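Local structure of decapping nuclease RAI1 (Scheffersomyces stipitis, 5BTO) at residues 122-127 and 274-280; 355-359 and 383-387; 66-70 and 184-188. The protein hydrolyses NAD caps, and also methylguanosine-capped and triphosphorylated 5' ends of RNA, using a divalent metal cation, and stabilises and stimulates the exoribonuclease RAT1. Residues are numbered along the deposited sequence.

The three contacts belong to one PD-(D/E)XK nuclease fold. Interactions 1 and 3 cross along the chain, their segments alternating in the order 66-70, 122-127, 184-188, 274-280; interaction 2 comes after both. Interaction 1, about 12 Å from the chain centre, joins helices 115-123 and 266-286, the second of which carries the substrate-binding residue Q282. Interaction 3 holds a loop against the end of helix 169-188, home of the metal ligand E186, with its centre 25 Å from that of interaction 1. Interaction 2 joins helix 378-388 to the loop before strand 359-365 of the ten-stranded sheet, 44 Å centre to centre from interaction 3 and across the chain's centre. The first and third lie near substrate- and metal-binding residues, whereas the second lies away from them.

Interaction 1: residues 122-127 and 274-280; sequences LALPYN and KKLFKTW
Residues 274-280 form a regular alpha helix within helix 266-286, while 122-127 leaves helix 115-123 by way of a 3-10 segment at 124-125. Both belong to the PD-(D/E)XK nuclease fold, and the K278 side chain lies about 5 Å from that of substrate-binding Q282. A123 lies nearest K278 (CA-CA 6.6 Å) and Y126 nearest K274 (8.4 Å). F277, chi1 t, fills the buried interface: its CE2 lies 3.7 Å from A123 CB, where a small methyl admits the ring. Y126, chi1 m, turns its edge to the F277 face in an offset edge-to-face stack, centroids 5.7 Å apart and planes at 79°. L122 CD2 extends the apolar patch to W280 CZ3 at 4.2 Å. Helix 333-350 also covers L122 and Y126. At the polar border N127 suits its place because its amide both donates and accepts: ND2 bonds A123 O (2.9 Å), while OD1 receives K278 NZ (2.8 Å) and, weakly, K274 NZ (3.1 Å). One water links N127 ND2 (3.1 Å), K278 NZ (2.9 Å) and K274 O (2.8 Å).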
ATOM      1  N   LEU A 122     -10.324 -10.447  -3.545  1.00 12.33           N
ATOM      2  CA  LEU A 122     -11.266  -9.631  -2.803  1.00 13.11           C
ATOM      3  C   LEU A 122     -11.249  -9.977  -1.310  1.00 14.40           C
ATOM      4  O   LEU A 122     -11.373  -9.096  -0.460  1.00 16.07           O
ATOM      5  CB  LEU A 122     -12.681  -9.821  -3.383  1.00 13.67           C
ATOM      6  CG  LEU A 122     -13.900  -9.154  -2.758  1.00 14.21           C
ATOM      7  CD1 LEU A 122     -13.744  -7.661  -2.613  1.00 16.65           C
ATOM      8  CD2 LEU A 122     -15.157  -9.469  -3.600  1.00 15.88           C
ATOM      9  N   ALA A 123     -11.065 -11.255  -1.003  1.00 13.41           N
ATOM     10  CA  ALA A 123     -11.164 -11.730   0.378  1.00 13.50           C
ATOM     11  C   ALA A 123      -9.833 -11.676   1.110  1.00 13.85           C
ATOM     12  O   ALA A 123      -9.772 -11.932   2.312  1.00 15.95           O
ATOM     13  CB  ALA A 123     -11.715 -13.146   0.409  1.00 14.12           C
ATOM     14  N   LEU A 124      -8.769 -11.342   0.382  1.00 14.17           N
ATOM     15  CA  LEU A 124      -7.402 -11.380   0.924  1.00 13.23           C
ATOM     16  C   LEU A 124      -7.159 -10.627   2.248  1.00 14.31           C
ATOM     17  O   LEU A 124      -6.493 -11.155   3.134  1.00 15.42           O
ATOM     18  CB  LEU A 124      -6.395 -10.937  -0.171  1.00 13.72           C
ATOM     19  CG  LEU A 124      -4.894 -10.956   0.150  1.00 15.97           C
ATOM     20  CD1 LEU A 124      -4.062 -11.183  -1.122  1.00 18.49           C
ATOM     21  CD2 LEU A 124      -4.448  -9.663   0.856  1.00 16.29           C
ATOM     22  N   PRO A 125      -7.688  -9.400   2.390  1.00 14.66           N
ATOM     23  CA  PRO A 125      -7.390  -8.642   3.615  1.00 16.22           C
ATOM     24  C   PRO A 125      -7.775  -9.379   4.899  1.00 16.22           C
ATOM     25  O   PRO A 125      -7.213  -9.083   5.964  1.00 19.20           O
ATOM     26  CB  PRO A 125      -8.255  -7.390   3.471  1.00 16.57           C
ATOM     27  CG  PRO A 125      -8.402  -7.209   1.992  1.00 16.20           C
ATOM     28  CD  PRO A 125      -8.472  -8.606   1.426  1.00 14.56           C
ATOM     29  N   TYR A 126      -8.730 -10.305   4.806  1.00 16.23           N
ATOM     30  CA  TYR A 126      -9.236 -10.994   5.997  1.00 16.64           C
ATOM     31  C   TYR A 126      -8.863 -12.472   5.976  1.00 17.09           C
ATOM     32  O   TYR A 126      -9.365 -13.276   6.770  1.00 17.96           O
ATOM     33  CB  TYR A 126     -10.747 -10.758   6.160  1.00 15.40           C
ATOM     34  CG  TYR A 126     -11.026  -9.273   6.217  1.00 16.20           C
ATOM     35  CD1 TYR A 126     -10.515  -8.492   7.260  1.00 18.00           C
ATOM     36  CD2 TYR A 126     -11.728  -8.630   5.203  1.00 16.27           C
ATOM     37  CE1 TYR A 126     -10.732  -7.124   7.303  1.00 18.91           C
ATOM     38  CE2 TYR A 126     -11.947  -7.260   5.248  1.00 18.25           C
ATOM     39  CZ  TYR A 126     -11.445  -6.516   6.298  1.00 19.29           C
ATOM     40  OH  TYR A 126     -11.657  -5.155   6.341  1.00 19.76           O
ATOM     41  N   ASN A 127      -7.934 -12.802   5.087  1.00 16.19           N
ATOM     42  CA  ASN A 127      -7.429 -14.160   4.937  1.00 16.72           C
ATOM     43  C   ASN A 127      -5.928 -14.149   4.689  1.00 17.07           C
ATOM     44  O   ASN A 127      -5.440 -14.693   3.694  1.00 19.08           O
ATOM     45  CB  ASN A 127      -8.166 -14.865   3.801  1.00 18.58           C
ATOM     46  CG  ASN A 127      -9.594 -15.189   4.173  1.00 17.73           C
ATOM     47  OD1 ASN A 127      -9.840 -16.158   4.887  1.00 21.81           O
ATOM     48  ND2 ASN A 127     -10.534 -14.354   3.743  1.00 16.57           N
ATOM     49  N   LYS A 274     -16.482 -16.389   8.528  1.00 18.01           N
ATOM     50  CA  LYS A 274     -15.449 -16.494   7.500  1.00 19.37           C
ATOM     51  C   LYS A 274     -16.041 -17.037   6.203  1.00 17.01           C
ATOM     52  O   LYS A 274     -15.729 -16.546   5.114  1.00 16.26           O
ATOM     53  CB  LYS A 274     -14.300 -17.405   7.954  1.00 23.74           C
ATOM     54  CG  LYS A 274     -13.506 -16.873   9.127  1.00 30.37           C
ATOM     55  CD  LYS A 274     -12.415 -17.858   9.533  1.00 34.10           C
ATOM     56  CE  LYS A 274     -11.627 -18.344   8.318  1.00 39.67           C
ATOM     57  NZ  LYS A 274     -11.083 -17.214   7.511  1.00 44.00           N
ATOM     58  N   LYS A 275     -16.895 -18.050   6.330  1.00 15.29           N
ATOM     59  CA  LYS A 275     -17.496 -18.688   5.162  1.00 16.45           C
ATOM     60  C   LYS A 275     -18.500 -17.750   4.516  1.00 15.54           C
ATOM     61  O   LYS A 275     -18.575 -17.642   3.289  1.00 15.73           O
ATOM     62  CB  LYS A 275     -18.195 -19.999   5.552  1.00 20.14           C
ATOM     63  CG  LYS A 275     -17.261 -21.104   6.046  1.00 24.03           C
ATOM     64  CD  LYS A 275     -18.055 -22.350   6.447  1.00 28.30           C
ATOM     65  CE  LYS A 275     -17.171 -23.398   7.103  1.00 31.48           C
ATOM     66  NZ  LYS A 275     -17.964 -24.599   7.482  1.00 33.55           N
ATOM     67  N   LEU A 276     -19.292 -17.084   5.346  1.00 12.86           N
ATOM     68  CA  LEU A 276     -20.333 -16.192   4.856  1.00 12.24           C
ATOM     69  C   LEU A 276     -19.718 -15.020   4.094  1.00 12.17           C
ATOM     70  O   LEU A 276     -20.249 -14.598   3.063  1.00 12.61           O
ATOM     71  CB  LEU A 276     -21.209 -15.699   6.021  1.00 14.81           C
ATOM     72  CG  LEU A 276     -22.452 -14.872   5.670  1.00 13.69           C
ATOM     73  CD1 LEU A 276     -23.447 -15.698   4.848  1.00 16.10           C
ATOM     74  CD2 LEU A 276     -23.126 -14.362   6.941  1.00 16.96           C
ATOM     75  N   PHE A 277     -18.590 -14.502   4.589  1.00 12.77           N
ATOM     76  CA  PHE A 277     -17.882 -13.442   3.875  1.00 11.99           C
ATOM     77  C   PHE A 277     -17.396 -13.932   2.507  1.00 12.88           C
ATOM     78  O   PHE A 277     -17.552 -13.236   1.506  1.00 11.78           O
ATOM     79  CB  PHE A 277     -16.688 -12.952   4.708  1.00 10.92           C
ATOM     80  CG  PHE A 277     -15.770 -12.003   3.962  1.00 10.34           C
ATOM     81  CD1 PHE A 277     -16.246 -10.801   3.477  1.00 12.83           C
ATOM     82  CD2 PHE A 277     -14.435 -12.318   3.792  1.00 11.93           C
ATOM     83  CE1 PHE A 277     -15.405  -9.921   2.796  1.00 13.34           C
ATOM     84  CE2 PHE A 277     -13.578 -11.454   3.118  1.00 13.82           C
ATOM     85  CZ  PHE A 277     -14.066 -10.248   2.621  1.00 13.32           C
ATOM     86  N   LYS A 278     -16.795 -15.121   2.462  1.00 12.92           N
ATOM     87  CA  LYS A 278     -16.369 -15.678   1.175  1.00 13.07           C
ATOM     88  C   LYS A 278     -17.555 -15.884   0.227  1.00 12.17           C
ATOM     89  O   LYS A 278     -17.458 -15.625  -0.965  1.00 12.95           O
ATOM     90  CB  LYS A 278     -15.571 -16.969   1.350  1.00 15.99           C
ATOM     91  CG  LYS A 278     -14.124 -16.726   1.809  1.00 21.90           C
ATOM     92  CD  LYS A 278     -13.304 -18.015   1.809  1.00 27.48           C
ATOM     93  CE  LYS A 278     -11.892 -17.800   2.366  1.00 31.01           C
ATOM     94  NZ  LYS A 278     -11.837 -17.884   3.865  1.00 30.86           N
ATOM     95  N   THR A 279     -18.674 -16.360   0.765  1.00 12.48           N
ATOM     96  CA  THR A 279     -19.868 -16.518  -0.049  1.00 13.11           C
ATOM     97  C   THR A 279     -20.365 -15.170  -0.577  1.00 12.73           C
ATOM     98  O   THR A 279     -20.740 -15.053  -1.746  1.00 12.94           O
ATOM     99  CB  THR A 279     -20.987 -17.232   0.730  1.00 13.47           C
ATOM    100  OG1 THR A 279     -20.567 -18.565   1.030  1.00 17.23           O
ATOM    101  CG2 THR A 279     -22.303 -17.279  -0.100  1.00 14.82           C
ATOM    102  N   TRP A 280     -20.385 -14.152   0.277  1.00 12.64           N
ATOM    103  CA  TRP A 280     -20.749 -12.817  -0.182  1.00 11.75           C
ATOM    104  C   TRP A 280     -19.830 -12.394  -1.344  1.00 12.15           C
ATOM    105  O   TRP A 280     -20.284 -11.883  -2.378  1.00 13.66           O
ATOM    106  CB  TRP A 280     -20.664 -11.778   0.956  1.00 13.05           C
ATOM    107  CG  TRP A 280     -20.770 -10.401   0.392  1.00 13.30           C
ATOM    108  CD1 TRP A 280     -21.913  -9.758  -0.002  1.00 14.88           C
ATOM    109  CD2 TRP A 280     -19.681  -9.526   0.054  1.00 12.65           C
ATOM    110  NE1 TRP A 280     -21.603  -8.530  -0.540  1.00 13.25           N
ATOM    111  CE2 TRP A 280     -20.242  -8.365  -0.516  1.00 13.68           C
ATOM    112  CE3 TRP A 280     -18.291  -9.610   0.196  1.00 13.30           C
ATOM    113  CZ2 TRP A 280     -19.458  -7.292  -0.940  1.00 15.81           C
ATOM    114  CZ3 TRP A 280     -17.513  -8.546  -0.234  1.00 15.46           C
ATOM    115  CH2 TRP A 280     -18.100  -7.402  -0.789  1.00 15.08           C
TER
HETATM  116  O   HOH W   1     -11.892 -14.374   7.255  1.00 27.73           O
HETATM  117  O   HOH W   2     -13.167 -15.472   4.904  1.00 22.09           O
HETATM  118  O   HOH W   3      -8.600 -16.194   7.638  1.00 44.90           O

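Interaction 2: residues 355-359 and 383-387; sequences DTSKA and RLRNG
R385 lays one face of its guanidinium against the carbonyl of T356, whose O sits 3.1 Å from R385 CZ; the approaches of T356 O to R385 NE (3.2 Å) and NH2 (3.4 Å) have poor angles, so the oxygen sits over the guanidinium face without hydrogen bonds to these two nitrogens. The true hydrogen bond runs near the guanidinium plane, from R385 NH2 to K358 O at 2.9 Å with an N-H...O angle of 168°. R385 reaches from helix 378-388 with chi1 m, extended through chi2 and chi3 (both t), a reach that suits a long side chain. The helix has a wider pi-type turn at 384-387. The facing segment 355-359 is a loop leading to strand 359-365. In it D355 OD1, chi1 t, accepts S357 N at 2.9 Å, the bond that makes an Asx turn, and also takes S357 OG at 2.7 Å. The backbones come nearest at A359 and L384, CA to CA 8.0 Å, where A359 CB meets L384 CD1 at 4.1 Å; L384 also packs on strand 132-139. R385 NH2 bonds A138 O as well, and R385 NE bonds N381 OD1, while K358 NZ forms a salt bridge with E375. This is structural packing away from the binding sites. One arginine ties the helix to carbonyls of both the loop and a sheet strand; these acceptors are main-chain atoms, which suggests little dependence on the loop side chains at this point.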
ATOM      1  N   ASP A 355       2.097  -5.371 -25.101  1.00 31.16           N
ATOM      2  CA  ASP A 355       3.330  -6.155 -25.167  1.00 30.89           C
ATOM      3  C   ASP A 355       3.042  -7.637 -24.952  1.00 31.34           C
ATOM      4  O   ASP A 355       2.788  -8.080 -23.823  1.00 30.60           O
ATOM      5  CB  ASP A 355       4.344  -5.665 -24.134  1.00 30.92           C
ATOM      6  CG  ASP A 355       5.730  -6.217 -24.377  1.00 35.49           C
ATOM      7  OD1 ASP A 355       5.841  -7.279 -25.030  1.00 34.37           O
ATOM      8  OD2 ASP A 355       6.707  -5.584 -23.923  1.00 38.19           O
ATOM      9  N   THR A 356       3.078  -8.397 -26.042  1.00 31.12           N
ATOM     10  CA  THR A 356       2.781  -9.821 -25.992  1.00 31.67           C
ATOM     11  C   THR A 356       4.041 -10.663 -25.870  1.00 31.60           C
ATOM     12  O   THR A 356       4.006 -11.872 -26.066  1.00 32.52           O
ATOM     13  CB  THR A 356       1.979 -10.278 -27.228  1.00 31.87           C
ATOM     14  OG1 THR A 356       2.740 -10.021 -28.418  1.00 34.28           O
ATOM     15  CG2 THR A 356       0.653  -9.533 -27.297  1.00 32.65           C
ATOM     16  N   SER A 357       5.160 -10.026 -25.540  1.00 31.73           N
ATOM     17  CA  SER A 357       6.413 -10.761 -25.428  1.00 31.19           C
ATOM     18  C   SER A 357       6.661 -11.280 -24.017  1.00 29.98           C
ATOM     19  O   SER A 357       7.628 -12.005 -23.787  1.00 31.39           O
ATOM     20  CB  SER A 357       7.601  -9.897 -25.882  1.00 32.68           C
ATOM     21  OG  SER A 357       7.957  -8.938 -24.896  1.00 34.96           O
ATOM     22  N   LYS A 358       5.780 -10.926 -23.083  1.00 28.40           N
ATOM     23  CA  LYS A 358       6.003 -11.191 -21.658  1.00 25.99           C
ATOM     24  C   LYS A 358       4.791 -11.782 -20.940  1.00 22.87           C
ATOM     25  O   LYS A 358       3.666 -11.601 -21.363  1.00 22.62           O
ATOM     26  CB  LYS A 358       6.378  -9.893 -20.940  1.00 29.10           C
ATOM     27  CG  LYS A 358       7.625  -9.200 -21.456  1.00 34.91           C
ATOM     28  CD  LYS A 358       7.928  -7.982 -20.595  1.00 36.73           C
ATOM     29  CE  LYS A 358       9.146  -7.216 -21.103  1.00 37.36           C
ATOM     30  NZ  LYS A 358      10.355  -8.088 -21.253  1.00 38.13           N
ATOM     31  N   ALA A 359       5.048 -12.460 -19.827  1.00 20.45           N
ATOM     32  CA  ALA A 359       3.996 -12.965 -18.947  1.00 18.70           C
ATOM     33  C   ALA A 359       4.367 -12.592 -17.518  1.00 17.81           C
ATOM     34  O   ALA A 359       5.545 -12.352 -17.224  1.00 19.59           O
ATOM     35  CB  ALA A 359       3.868 -14.461 -19.079  1.00 20.03           C
ATOM     36  N   ARG A 383       5.305 -21.427 -22.447  1.00 21.28           N
ATOM     37  CA  ARG A 383       4.405 -22.458 -21.928  1.00 22.99           C
ATOM     38  C   ARG A 383       2.954 -21.961 -21.807  1.00 22.51           C
ATOM     39  O   ARG A 383       2.006 -22.659 -22.186  1.00 24.19           O
ATOM     40  CB  ARG A 383       4.909 -22.983 -20.580  1.00 24.57           C
ATOM     41  CG  ARG A 383       3.907 -23.885 -19.863  1.00 29.13           C
ATOM     42  CD  ARG A 383       4.463 -24.449 -18.556  1.00 35.31           C
ATOM     43  NE  ARG A 383       4.798 -23.411 -17.581  1.00 39.92           N
ATOM     44  CZ  ARG A 383       3.948 -22.912 -16.687  1.00 42.70           C
ATOM     45  NH1 ARG A 383       2.700 -23.346 -16.643  1.00 44.61           N
ATOM     46  NH2 ARG A 383       4.346 -21.975 -15.833  1.00 44.13           N
ATOM     47  N   LEU A 384       2.771 -20.753 -21.284  1.00 21.84           N
ATOM     48  CA  LEU A 384       1.417 -20.214 -21.100  1.00 19.73           C
ATOM     49  C   LEU A 384       0.742 -19.841 -22.422  1.00 20.14           C
ATOM     50  O   LEU A 384      -0.436 -20.130 -22.625  1.00 21.12           O
ATOM     51  CB  LEU A 384       1.437 -19.009 -20.155  1.00 20.06           C
ATOM     52  CG  LEU A 384       1.956 -19.301 -18.740  1.00 19.85           C
ATOM     53  CD1 LEU A 384       2.200 -18.021 -17.949  1.00 21.44           C
ATOM     54  CD2 LEU A 384       0.996 -20.218 -17.986  1.00 21.16           C
ATOM     55  N   ARG A 385       1.490 -19.208 -23.321  1.00 19.63           N
ATOM     56  CA  ARG A 385       0.921 -18.727 -24.576  1.00 22.05           C
ATOM     57  C   ARG A 385       0.708 -19.847 -25.576  1.00 24.04           C
ATOM     58  O   ARG A 385      -0.051 -19.690 -26.536  1.00 26.19           O
ATOM     59  CB  ARG A 385       1.810 -17.638 -25.197  1.00 19.93           C
ATOM     60  CG  ARG A 385       1.763 -16.337 -24.431  1.00 22.32           C
ATOM     61  CD  ARG A 385       2.672 -15.275 -25.029  1.00 21.79           C
ATOM     62  NE  ARG A 385       2.643 -14.088 -24.181  1.00 23.25           N
ATOM     63  CZ  ARG A 385       1.747 -13.119 -24.293  1.00 21.75           C
ATOM     64  NH1 ARG A 385       0.813 -13.189 -25.242  1.00 20.44           N
ATOM     65  NH2 ARG A 385       1.779 -12.085 -23.458  1.00 21.41           N
ATOM     66  N   ASN A 386       1.371 -20.975 -25.347  1.00 24.44           N
ATOM     67  CA  ASN A 386       1.347 -22.073 -26.305  1.00 26.72           C
ATOM     68  C   ASN A 386       0.747 -23.368 -25.758  1.00 30.93           C
ATOM     69  O   ASN A 386       1.244 -24.461 -26.040  1.00 32.70           O
ATOM     70  CB  ASN A 386       2.751 -22.305 -26.874  1.00 28.93           C
ATOM     71  CG  ASN A 386       3.231 -21.140 -27.722  1.00 28.59           C
ATOM     72  OD1 ASN A 386       2.563 -20.737 -28.677  1.00 32.11           O
ATOM     73  ND2 ASN A 386       4.382 -20.585 -27.373  1.00 31.54           N
ATOM     74  N   GLY A 387      -0.337 -23.247 -24.995  1.00 32.56           N
ATOM     75  CA  GLY A 387      -1.040 -24.424 -24.516  1.00 33.48           C
ATOM     76  C   GLY A 387      -1.739 -24.310 -23.175  1.00 34.05           C
ATOM     77  O   GLY A 387      -2.928 -24.611 -23.074  1.00 33.88           O
TER

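Interaction 3: residues 66-70 and 184-188; sequences IDLQA and KFEAI
A lysine lies along a tight turn here, its aliphatic chain covered by the loop and its ammonium meeting a main-chain oxygen. K184, chi1 t and chi2 p with the rest t, places CB 3.4 Å from L68 O and CE 3.9 Å from D67 O, and NZ gives a weak hydrogen bond to A70 O at 3.2 Å. A long methylene chain ending in a charge suits this place, for it can pack and still reach a carbonyl. L68 O, by contrast, is buried by the contact without a polar partner in the model. Residues 67-70 make a type I beta turn, closed by A70 N to D67 O at 3.2 Å, and D67, chi1 t, adds an Asx turn through OD1 to Q69 N at 3.0 Å. Residues 184-188 are helical, and L68 and K184 have the nearest CA atoms, 5.7 Å apart. L68, chi1 m and chi2 t, sends CD2 to F185 CA at 3.8 Å and to I188 CG1 at 4.1 Å, while I66 CG2 meets I188 CD1 at 4.1 Å, so that branched apolar side chains meet across the contact. I66 and L68 also make backbone hydrogen bonds with L302 and F300. F185 packs on V292 and lies near L257, and the neighbouring E186 binds the divalent metal: the arrangement borders the metal site of a PD-(D/E)XK nuclease.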
ATOM      1  N   ILE A  66     -33.263 -35.555   7.336  1.00 38.68           N
ATOM      2  CA  ILE A  66     -32.410 -35.550   6.152  1.00 36.73           C
ATOM      3  C   ILE A  66     -30.938 -35.666   6.531  1.00 35.46           C
ATOM      4  O   ILE A  66     -30.378 -34.782   7.178  1.00 34.19           O
ATOM      5  CB  ILE A  66     -32.616 -34.285   5.308  1.00 37.03           C
ATOM      6  CG1 ILE A  66     -34.061 -34.209   4.806  1.00 38.54           C
ATOM      7  CG2 ILE A  66     -31.634 -34.267   4.149  1.00 35.68           C
ATOM      8  CD1 ILE A  66     -34.378 -32.927   4.060  1.00 39.49           C
ATOM      9  N   ASP A  67     -30.321 -36.761   6.105  1.00 34.91           N
ATOM     10  CA  ASP A  67     -28.955 -37.100   6.493  1.00 34.26           C
ATOM     11  C   ASP A  67     -28.001 -36.734   5.359  1.00 33.43           C
ATOM     12  O   ASP A  67     -27.990 -37.380   4.310  1.00 34.81           O
ATOM     13  CB  ASP A  67     -28.873 -38.599   6.818  1.00 36.10           C
ATOM     14  CG  ASP A  67     -27.509 -39.019   7.340  1.00 37.67           C
ATOM     15  OD1 ASP A  67     -26.548 -38.236   7.197  1.00 37.74           O
ATOM     16  OD2 ASP A  67     -27.398 -40.138   7.885  1.00 40.76           O
ATOM     17  N   LEU A  68     -27.200 -35.696   5.573  1.00 31.21           N
ATOM     18  CA  LEU A  68     -26.336 -35.180   4.512  1.00 32.13           C
ATOM     19  C   LEU A  68     -25.048 -35.974   4.308  1.00 35.07           C
ATOM     20  O   LEU A  68     -24.278 -35.675   3.403  1.00 35.19           O
ATOM     21  CB  LEU A  68     -26.016 -33.699   4.734  1.00 31.04           C
ATOM     22  CG  LEU A  68     -27.199 -32.736   4.648  1.00 30.38           C
ATOM     23  CD1 LEU A  68     -26.744 -31.330   4.961  1.00 29.31           C
ATOM     24  CD2 LEU A  68     -27.854 -32.800   3.275  1.00 31.10           C
ATOM     25  N   GLN A  69     -24.800 -36.978   5.141  1.00 37.57           N
ATOM     26  CA  GLN A  69     -23.683 -37.874   4.865  1.00 39.91           C
ATOM     27  C   GLN A  69     -24.176 -39.184   4.256  1.00 41.63           C
ATOM     28  O   GLN A  69     -23.385 -40.084   3.980  1.00 42.39           O
ATOM     29  CB  GLN A  69     -22.836 -38.140   6.115  1.00 39.80           C
ATOM     30  CG  GLN A  69     -23.528 -38.967   7.185  1.00 41.28           C
ATOM     31  CD  GLN A  69     -22.558 -39.491   8.226  1.00 44.06           C
ATOM     32  OE1 GLN A  69     -21.431 -39.858   7.904  1.00 47.08           O
ATOM     33  NE2 GLN A  69     -22.989 -39.521   9.481  1.00 43.97           N
ATOM     34  N   ALA A  70     -25.485 -39.283   4.036  1.00 42.32           N
ATOM     35  CA  ALA A  70     -26.062 -40.499   3.469  1.00 43.00           C
ATOM     36  C   ALA A  70     -25.673 -40.664   2.002  1.00 43.58           C
ATOM     37  O   ALA A  70     -25.654 -39.696   1.238  1.00 40.75           O
ATOM     38  CB  ALA A  70     -27.577 -40.501   3.626  1.00 43.24           C
ATOM     39  N   LYS A 184     -24.084 -33.229  -1.352  1.00 29.44           N
ATOM     40  CA  LYS A 184     -25.312 -33.938  -1.001  1.00 27.33           C
ATOM     41  C   LYS A 184     -26.454 -32.945  -0.819  1.00 28.27           C
ATOM     42  O   LYS A 184     -27.572 -33.178  -1.279  1.00 29.10           O
ATOM     43  CB  LYS A 184     -25.115 -34.763   0.276  1.00 28.72           C
ATOM     44  CG  LYS A 184     -26.368 -35.494   0.768  1.00 32.53           C
ATOM     45  CD  LYS A 184     -26.814 -36.596  -0.193  1.00 34.24           C
ATOM     46  CE  LYS A 184     -27.916 -37.455   0.421  1.00 35.36           C
ATOM     47  NZ  LYS A 184     -28.208 -38.680  -0.375  1.00 35.11           N
ATOM     48  N   PHE A 185     -26.167 -31.829  -0.154  1.00 27.00           N
ATOM     49  CA  PHE A 185     -27.174 -30.809   0.054  1.00 26.95           C
ATOM     50  C   PHE A 185     -27.693 -30.313  -1.290  1.00 28.17           C
ATOM     51  O   PHE A 185     -28.897 -30.177  -1.482  1.00 30.12           O
ATOM     52  CB  PHE A 185     -26.613 -29.648   0.880  1.00 26.00           C
ATOM     53  CG  PHE A 185     -27.609 -28.557   1.144  1.00 24.56           C
ATOM     54  CD1 PHE A 185     -28.793 -28.825   1.826  1.00 24.75           C
ATOM     55  CD2 PHE A 185     -27.361 -27.259   0.719  1.00 22.25           C
ATOM     56  CE1 PHE A 185     -29.714 -27.813   2.072  1.00 23.79           C
ATOM     57  CE2 PHE A 185     -28.274 -26.247   0.965  1.00 23.80           C
ATOM     58  CZ  PHE A 185     -29.458 -26.527   1.639  1.00 23.41           C
ATOM     59  N   GLU A 186     -26.791 -30.055  -2.228  1.00 29.04           N
ATOM     60  CA  GLU A 186     -27.223 -29.594  -3.543  1.00 31.27           C
ATOM     61  C   GLU A 186     -28.154 -30.619  -4.174  1.00 30.67           C
ATOM     62  O   GLU A 186     -29.189 -30.268  -4.743  1.00 31.28           O
ATOM     63  CB  GLU A 186     -26.029 -29.339  -4.457  1.00 35.07           C
ATOM     64  CG  GLU A 186     -25.124 -28.217  -3.995  1.00 39.60           C
ATOM     65  CD  GLU A 186     -24.080 -27.866  -5.029  1.00 44.71           C
ATOM     66  OE1 GLU A 186     -22.907 -28.270  -4.865  1.00 46.09           O
ATOM     67  OE2 GLU A 186     -24.438 -27.186  -6.014  1.00 47.33           O
ATOM     68  N   ALA A 187     -27.785 -31.889  -4.055  1.00 30.38           N
ATOM     69  CA  ALA A 187     -28.549 -32.969  -4.666  1.00 30.30           C
ATOM     70  C   ALA A 187     -29.967 -33.071  -4.108  1.00 33.04           C
ATOM     71  O   ALA A 187     -30.925 -33.226  -4.864  1.00 35.25           O
ATOM     72  CB  ALA A 187     -27.817 -34.291  -4.499  1.00 29.75           C
ATOM     73  N   ILE A 188     -30.102 -32.987  -2.788  1.00 32.10           N
ATOM     74  CA  ILE A 188     -31.408 -33.154  -2.164  1.00 31.49           C
ATOM     75  C   ILE A 188     -32.241 -31.877  -2.196  1.00 30.94           C
ATOM     76  O   ILE A 188     -33.448 -31.916  -1.959  1.00 34.66           O
ATOM     77  CB  ILE A 188     -31.299 -33.723  -0.717  1.00 32.88           C
ATOM     78  CG1 ILE A 188     -30.632 -32.727   0.233  1.00 32.90           C
ATOM     79  CG2 ILE A 188     -30.535 -35.034  -0.724  1.00 35.27           C
ATOM     80  CD1 ILE A 188     -31.589 -31.772   0.915  1.00 33.10           C
TER